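Local coordinates for sugar-phosphate aldolase (Thermotoga maritima, PDB 1PVT), which belongs to the class II aldolase and adducin family, whose members share the AraD-like fold, at residues 121-126 / 195-200. Numbering follows the deposited sequence.
Sequences KAIVHT and GVVAFG
Val124 and Ala198 face each other as an antiparallel hydrogen-bonded pair and satisfy each other's N-H and C=O groups: Ala198 N gives to Val124 O at 2.7 Å, and Val124 N gives to Ala198 O at 2.9 Å. Two residues on, Thr126 and Val196 repeat the pattern. The bond from Val196 N to Thr126 O is 3.0 Å long and almost straight at the hydrogen (170°), while Thr126 N binds Val196 O. Val196 O also takes the CA-H of His125 and lies at the imidazole edge, near the ring plane, 3.0 Å from His125 CD2. At the other end Gly200 O receives Ala122 N and, weakly, Lys121 N; Gly200 N returns only a weak bond to Ala122 O.

These are adjacent interior strands of the mixed sheet in the AraD-like fold, 122-126 lying between 28-34 and 196-200, and 196-200 between 122-126 and 188-191. Outward-facing backbone groups therefore have further partners: Ile123 pairs with Ser31, His125 with Asn29, Val197 with Val189, and Phe199 O with Arg209 NE.

Ile123, His125, Val197 and Phe199 share one face. With chi1 -61°, Ile123 puts CG1 beside the backbone N and CG2 anti to it; CG2 meets Val197 CG1 at 3.3 Å, and CG1 the edge of the Phe199 ring. The imidazole's nitrogens are both engaged, His125 NE2 with His194 O and ND1 weakly with Glu102. Helix 103-115 packs against Ile123 and Phe199, whereas on the reverse face Thr126 OG1 bonds Leu22 O and helix 203-224 packs over Val124 and Ala198.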
ATOM      1  N   LYS A 121       5.163  -2.213  -9.322  1.00 64.12           N
ATOM      2  CA  LYS A 121       4.404  -1.017  -9.698  1.00 60.65           C
ATOM      3  C   LYS A 121       3.180  -0.709  -8.796  1.00 56.78           C
ATOM      4  O   LYS A 121       2.592   0.368  -8.912  1.00 55.16           O
ATOM      5  CB  LYS A 121       3.938  -1.142 -11.154  1.00 62.11           C
ATOM      6  CG  LYS A 121       2.910  -2.250 -11.338  1.00 66.15           C
ATOM      7  CD  LYS A 121       1.981  -2.060 -12.555  1.00 68.54           C
ATOM      8  CE  LYS A 121       0.754  -3.008 -12.470  1.00 68.35           C
ATOM      9  NZ  LYS A 121      -0.216  -2.896 -13.619  1.00 68.45           N
ATOM     10  N   ALA A 122       2.811  -1.624  -7.893  1.00 53.41           N
ATOM     11  CA  ALA A 122       1.640  -1.408  -7.026  1.00 50.41           C
ATOM     12  C   ALA A 122       1.842  -1.395  -5.503  1.00 47.72           C
ATOM     13  O   ALA A 122       2.640  -2.155  -4.962  1.00 45.89           O
ATOM     14  CB  ALA A 122       0.563  -2.430  -7.377  1.00 50.71           C
ATOM     15  N   ILE A 123       1.087  -0.528  -4.826  1.00 46.17           N
ATOM     16  CA  ILE A 123       1.125  -0.392  -3.360  1.00 45.77           C
ATOM     17  C   ILE A 123      -0.270  -0.369  -2.701  1.00 45.17           C
ATOM     18  O   ILE A 123      -1.114   0.484  -3.010  1.00 44.58           O
ATOM     19  CB  ILE A 123       1.820   0.898  -2.916  1.00 46.16           C
ATOM     20  CG1 ILE A 123       3.259   0.914  -3.407  1.00 46.14           C
ATOM     21  CG2 ILE A 123       1.782   0.994  -1.392  1.00 46.34           C
ATOM     22  CD1 ILE A 123       3.974   2.187  -3.064  1.00 44.92           C
ATOM     23  N   VAL A 124      -0.496  -1.293  -1.773  1.00 44.39           N
ATOM     24  CA  VAL A 124      -1.772  -1.379  -1.081  1.00 42.63           C
ATOM     25  C   VAL A 124      -1.512  -1.183   0.398  1.00 42.54           C
ATOM     26  O   VAL A 124      -0.719  -1.919   0.980  1.00 42.46           O
ATOM     27  CB  VAL A 124      -2.432  -2.779  -1.274  1.00 41.84           C
ATOM     28  CG1 VAL A 124      -3.667  -2.889  -0.426  1.00 40.84           C
ATOM     29  CG2 VAL A 124      -2.802  -3.008  -2.715  1.00 40.28           C
ATOM     30  N   HIS A 125      -2.162  -0.188   0.997  1.00 43.05           N
ATOM     31  CA  HIS A 125      -2.021   0.073   2.431  1.00 43.90           C
ATOM     32  C   HIS A 125      -3.384  -0.061   3.130  1.00 45.44           C
ATOM     33  O   HIS A 125      -4.344   0.642   2.787  1.00 44.59           O
ATOM     34  CB  HIS A 125      -1.466   1.476   2.690  1.00 42.47           C
ATOM     35  CG  HIS A 125      -1.538   1.891   4.128  1.00 42.13           C
ATOM     36  ND1 HIS A 125      -2.279   2.972   4.555  1.00 41.56           N
ATOM     37  CD2 HIS A 125      -0.998   1.341   5.242  1.00 41.36           C
ATOM     38  CE1 HIS A 125      -2.193   3.070   5.871  1.00 41.51           C
ATOM     39  NE2 HIS A 125      -1.422   2.092   6.312  1.00 41.40           N
ATOM     40  N   THR A 126      -3.464  -0.955   4.114  1.00 46.78           N
ATOM     41  CA  THR A 126      -4.718  -1.172   4.821  1.00 47.43           C
ATOM     42  C   THR A 126      -4.447  -1.590   6.267  1.00 48.51           C
ATOM     43  O   THR A 126      -3.294  -1.768   6.655  1.00 48.06           O
ATOM     44  CB  THR A 126      -5.564  -2.240   4.071  1.00 47.20           C
ATOM     45  OG1 THR A 126      -6.930  -2.167   4.500  1.00 48.25           O
ATOM     46  CG2 THR A 126      -5.010  -3.634   4.314  1.00 44.73           C
ATOM     47  N   GLY A 195      -1.259  -0.697  10.643  1.00 64.27           N
ATOM     48  CA  GLY A 195      -1.448  -1.599   9.531  1.00 60.33           C
ATOM     49  C   GLY A 195      -0.234  -1.967   8.706  1.00 57.11           C
ATOM     50  O   GLY A 195       0.898  -2.007   9.187  1.00 57.00           O
ATOM     51  N   VAL A 196      -0.476  -2.220   7.432  1.00 54.32           N
ATOM     52  CA  VAL A 196       0.589  -2.648   6.566  1.00 51.42           C
ATOM     53  C   VAL A 196       0.498  -2.070   5.178  1.00 49.44           C
ATOM     54  O   VAL A 196      -0.546  -1.577   4.763  1.00 49.21           O
ATOM     55  CB  VAL A 196       0.560  -4.165   6.443  1.00 51.83           C
ATOM     56  CG1 VAL A 196      -0.778  -4.586   5.888  1.00 51.40           C
ATOM     57  CG2 VAL A 196       1.666  -4.648   5.540  1.00 52.02           C
ATOM     58  N   VAL A 197       1.616  -2.163   4.470  1.00 48.01           N
ATOM     59  CA  VAL A 197       1.750  -1.693   3.104  1.00 47.54           C
ATOM     60  C   VAL A 197       2.345  -2.830   2.297  1.00 46.84           C
ATOM     61  O   VAL A 197       3.375  -3.374   2.674  1.00 46.93           O
ATOM     62  CB  VAL A 197       2.719  -0.530   3.016  1.00 47.78           C
ATOM     63  CG1 VAL A 197       2.744  -0.005   1.594  1.00 48.58           C
ATOM     64  CG2 VAL A 197       2.323   0.548   3.995  1.00 48.38           C
ATOM     65  N   ALA A 198       1.712  -3.183   1.187  1.00 46.56           N
ATOM     66  CA  ALA A 198       2.215  -4.281   0.372  1.00 47.57           C
ATOM     67  C   ALA A 198       2.503  -3.857  -1.054  1.00 48.14           C
ATOM     68  O   ALA A 198       1.804  -3.012  -1.612  1.00 49.25           O
ATOM     69  CB  ALA A 198       1.224  -5.429   0.382  1.00 48.25           C
ATOM     70  N   PHE A 199       3.526  -4.464  -1.645  1.00 49.05           N
ATOM     71  CA  PHE A 199       3.931  -4.125  -3.005  1.00 50.95           C
ATOM     72  C   PHE A 199       3.797  -5.338  -3.908  1.00 52.47           C
ATOM     73  O   PHE A 199       3.639  -6.458  -3.427  1.00 53.76           O
ATOM     74  CB  PHE A 199       5.388  -3.646  -3.006  1.00 49.89           C
ATOM     75  CG  PHE A 199       5.733  -2.759  -1.844  1.00 48.95           C
ATOM     76  CD1 PHE A 199       6.727  -3.127  -0.947  1.00 48.68           C
ATOM     77  CD2 PHE A 199       5.039  -1.573  -1.623  1.00 49.39           C
ATOM     78  CE1 PHE A 199       7.025  -2.325   0.154  1.00 48.74           C
ATOM     79  CE2 PHE A 199       5.329  -0.758  -0.520  1.00 48.32           C
ATOM     80  CZ  PHE A 199       6.320  -1.135   0.367  1.00 48.09           C
ATOM     81  N   GLY A 200       3.864  -5.118  -5.217  1.00 53.68           N
ATOM     82  CA  GLY A 200       3.764  -6.234  -6.136  1.00 55.34           C
ATOM     83  C   GLY A 200       3.795  -5.840  -7.597  1.00 56.76           C
ATOM     84  O   GLY A 200       3.637  -4.666  -7.938  1.00 56.63           O
TER